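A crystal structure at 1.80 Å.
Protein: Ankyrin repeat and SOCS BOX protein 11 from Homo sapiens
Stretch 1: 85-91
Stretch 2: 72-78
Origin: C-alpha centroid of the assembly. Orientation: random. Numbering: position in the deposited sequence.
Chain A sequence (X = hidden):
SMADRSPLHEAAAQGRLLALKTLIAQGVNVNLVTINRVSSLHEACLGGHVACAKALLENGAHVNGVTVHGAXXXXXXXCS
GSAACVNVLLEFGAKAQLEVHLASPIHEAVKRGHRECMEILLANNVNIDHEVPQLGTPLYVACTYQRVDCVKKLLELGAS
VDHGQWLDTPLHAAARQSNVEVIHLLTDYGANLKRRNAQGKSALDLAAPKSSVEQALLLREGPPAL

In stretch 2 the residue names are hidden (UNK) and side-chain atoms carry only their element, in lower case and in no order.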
# COMPACT_ATOMS: atom_id res chain seq x y z
N CYS A 85 11.86 7.22 3.93
CA CYS A 85 11.40 6.71 5.22
C CYS A 85 11.30 5.18 5.21
O CYS A 85 11.74 4.52 6.15
CB CYS A 85 10.04 7.30 5.60
SG CYS A 85 10.12 8.93 6.39
N VAL A 86 10.72 4.64 4.15
CA VAL A 86 10.60 3.19 4.02
C VAL A 86 11.98 2.55 4.11
O VAL A 86 12.17 1.58 4.84
CB VAL A 86 9.90 2.80 2.69
CG1 VAL A 86 9.96 1.30 2.47
CG2 VAL A 86 8.46 3.30 2.68
N ASN A 87 12.94 3.10 3.39
CA ASN A 87 14.30 2.56 3.39
C ASN A 87 14.94 2.58 4.78
O ASN A 87 15.49 1.57 5.21
CB ASN A 87 15.18 3.32 2.40
CG ASN A 87 14.93 2.91 0.96
OD1 ASN A 87 14.50 1.79 0.68
ND2 ASN A 87 15.20 3.82 0.03
N VAL A 88 14.89 3.72 5.47
CA VAL A 88 15.56 3.83 6.76
C VAL A 88 14.92 2.90 7.79
O VAL A 88 15.62 2.30 8.61
CB VAL A 88 15.57 5.30 7.30
CG1 VAL A 88 14.17 5.79 7.64
CG2 VAL A 88 16.48 5.41 8.51
N LEU A 89 13.60 2.76 7.75
CA LEU A 89 12.90 1.83 8.63
C LEU A 89 13.37 0.39 8.39
O LEU A 89 13.63 -0.36 9.34
CB LEU A 89 11.39 1.93 8.43
CG LEU A 89 10.72 3.20 8.95
CD1 LEU A 89 9.28 3.26 8.45
CD2 LEU A 89 10.75 3.26 10.48
N LEU A 90 13.45 0.00 7.13
CA LEU A 90 13.91 -1.34 6.77
C LEU A 90 15.37 -1.54 7.19
O LEU A 90 15.75 -2.64 7.60
CB LEU A 90 13.73 -1.58 5.27
CG LEU A 90 12.28 -1.69 4.81
CD1 LEU A 90 12.18 -1.61 3.30
CD2 LEU A 90 11.63 -2.97 5.32
N GLU A 91 16.17 -0.49 7.09
CA GLU A 91 17.57 -0.55 7.51
C GLU A 91 17.66 -0.84 9.01
O GLU A 91 18.55 -1.57 9.45
CB GLU A 91 18.30 0.75 7.18
CG GLU A 91 18.61 0.94 5.70
CD GLU A 91 19.03 2.36 5.37
OE1 GLU A 91 19.36 3.12 6.31
OE2 GLU A 91 19.04 2.72 4.17
N UNK A 72 1.99 0.44 12.13
CA UNK A 72 3.42 0.46 12.39
C UNK A 72 4.04 1.69 11.73
O UNK A 72 3.39 2.33 10.90
o UNK A 72 3.86 -0.91 10.44
c UNK A 72 3.57 -2.06 12.54
c UNK A 72 4.11 -0.80 11.84
N UNK A 73 5.28 2.04 12.11
CA UNK A 73 5.94 3.15 11.41
C UNK A 73 6.01 2.91 9.91
O UNK A 73 5.85 3.86 9.14
c UNK A 73 7.13 2.61 13.43
c UNK A 73 6.04 1.58 13.29
c UNK A 73 7.34 3.17 12.04
N UNK A 74 6.22 1.66 9.50
CA UNK A 74 6.33 1.34 8.07
C UNK A 74 5.00 1.59 7.36
O UNK A 74 4.99 2.11 6.24
c UNK A 74 6.78 -0.11 7.88
c UNK A 74 8.05 0.30 5.72
c UNK A 74 7.43 -2.02 6.41
c UNK A 74 7.01 -0.56 6.43
N UNK A 75 3.89 1.21 7.98
CA UNK A 75 2.59 1.50 7.41
C UNK A 75 2.42 3.01 7.23
O UNK A 75 2.01 3.47 6.16
c UNK A 75 -2.46 1.88 6.85
c UNK A 75 -0.60 2.37 8.27
c UNK A 75 1.46 0.95 8.29
c UNK A 75 -1.86 2.67 7.80
c UNK A 75 -0.52 0.48 6.83
c UNK A 75 -1.79 0.78 6.36
c UNK A 75 0.08 1.27 7.79
N UNK A 76 2.76 3.78 8.26
CA UNK A 76 2.64 5.23 8.18
C UNK A 76 3.52 5.81 7.07
O UNK A 76 3.11 6.72 6.36
c UNK A 76 1.88 5.69 10.56
n UNK A 76 2.06 6.27 11.74
c UNK A 76 2.99 5.87 9.53
o UNK A 76 0.87 5.04 10.29
N UNK A 77 4.72 5.25 6.92
CA UNK A 77 5.63 5.69 5.87
C UNK A 77 5.02 5.46 4.50
O UNK A 77 5.21 6.26 3.58
c UNK A 77 6.97 4.97 5.99
N UNK A 78 4.25 4.38 4.38
CA UNK A 78 3.59 4.05 3.12
C UNK A 78 2.35 4.93 2.90
O UNK A 78 1.89 5.07 1.77
c UNK A 78 3.21 2.57 3.09
s UNK A 78 4.65 1.48 2.88

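Position 72 carries three side-chain atoms, a first carbon bearing one oxygen and one further carbon, and they touch nothing on stretch 1. That branching at CB identifies Thr72. Its place is the N-cap, right before the helix, where its OG1 accepts a hydrogen bond from the backbone N of position 75 at 3.2 Å. A short hydroxyl side chain suits this work, because the first turn of a helix leaves backbone N-H groups without acceptors.

At position 73 three carbons close a ring onto the backbone N. CB lies 3.8 Å from Leu89 CD2, and the backbone O is 3.5 Å from Leu89 CD1. Such a ring can only be Pro73. Having no N-H to satisfy, proline fits the first turn of a helix well.

Position 74 has four carbons, forked at the second, which touch Val86, Leu89 and Leu90: Leu74. The fork at the second carbon, rather than the first, excludes isoleucine. Although CA-to-CB points sideways, the end of the side chain comes nearer to stretch 1, placing CD1 3.9 Å from Val86 CG1 and CD2 4.4 Å from Leu90 CD2. A leucine here has the reach to meet neighbours on successive turns of the other helix.

Position 75 shows one carbon followed by a ring of six carbons with no oxygen attached. Its CA-to-CB bond points away from stretch 1, and the ring makes no contact with it. This is Phe75, not tyrosine; partly exposed and turned from stretch 1, its bulk need not fit between the helices.

Position 76 has two carbons, the second carrying one oxygen and one nitrogen; its end leads away from stretch 1, without contact. A carboxamide one carbon shorter than glutamine's is Asn76. The residue is buried, where a polar amide needs a partner, and its ND2 is hydrogen-bonded elsewhere in the structure.

At position 77 a single carbon, CB, points toward stretch 1 and lies 3.9 Å from Cys85 CB, 4.0 Å from Val86 CG2 and 3.8 Å from Leu89 CD1; one carbon makes it Ala77. So small a side chain suits the place where the helices come close: Ala77 CA and Val86 CA are 5.9 Å apart.

At position 78 one carbon leads to a sulfur that touches Val86, hence Cys78. The compact thiol suits this buried site, with SG 4.2 Å from Val86 CG2.

The helices run nearly antiparallel, at 165°, with axes 9.3 Å apart at closest approach. No hydrogen bond joins them; apolar packing buries 301 Å². Leu89 reaches Pro73, Leu74 and Ala77, while Val86 touches Leu74, Ala77 and Cys78, so side chains mesh.

Stretch 2 (72-78) TPLFNAC
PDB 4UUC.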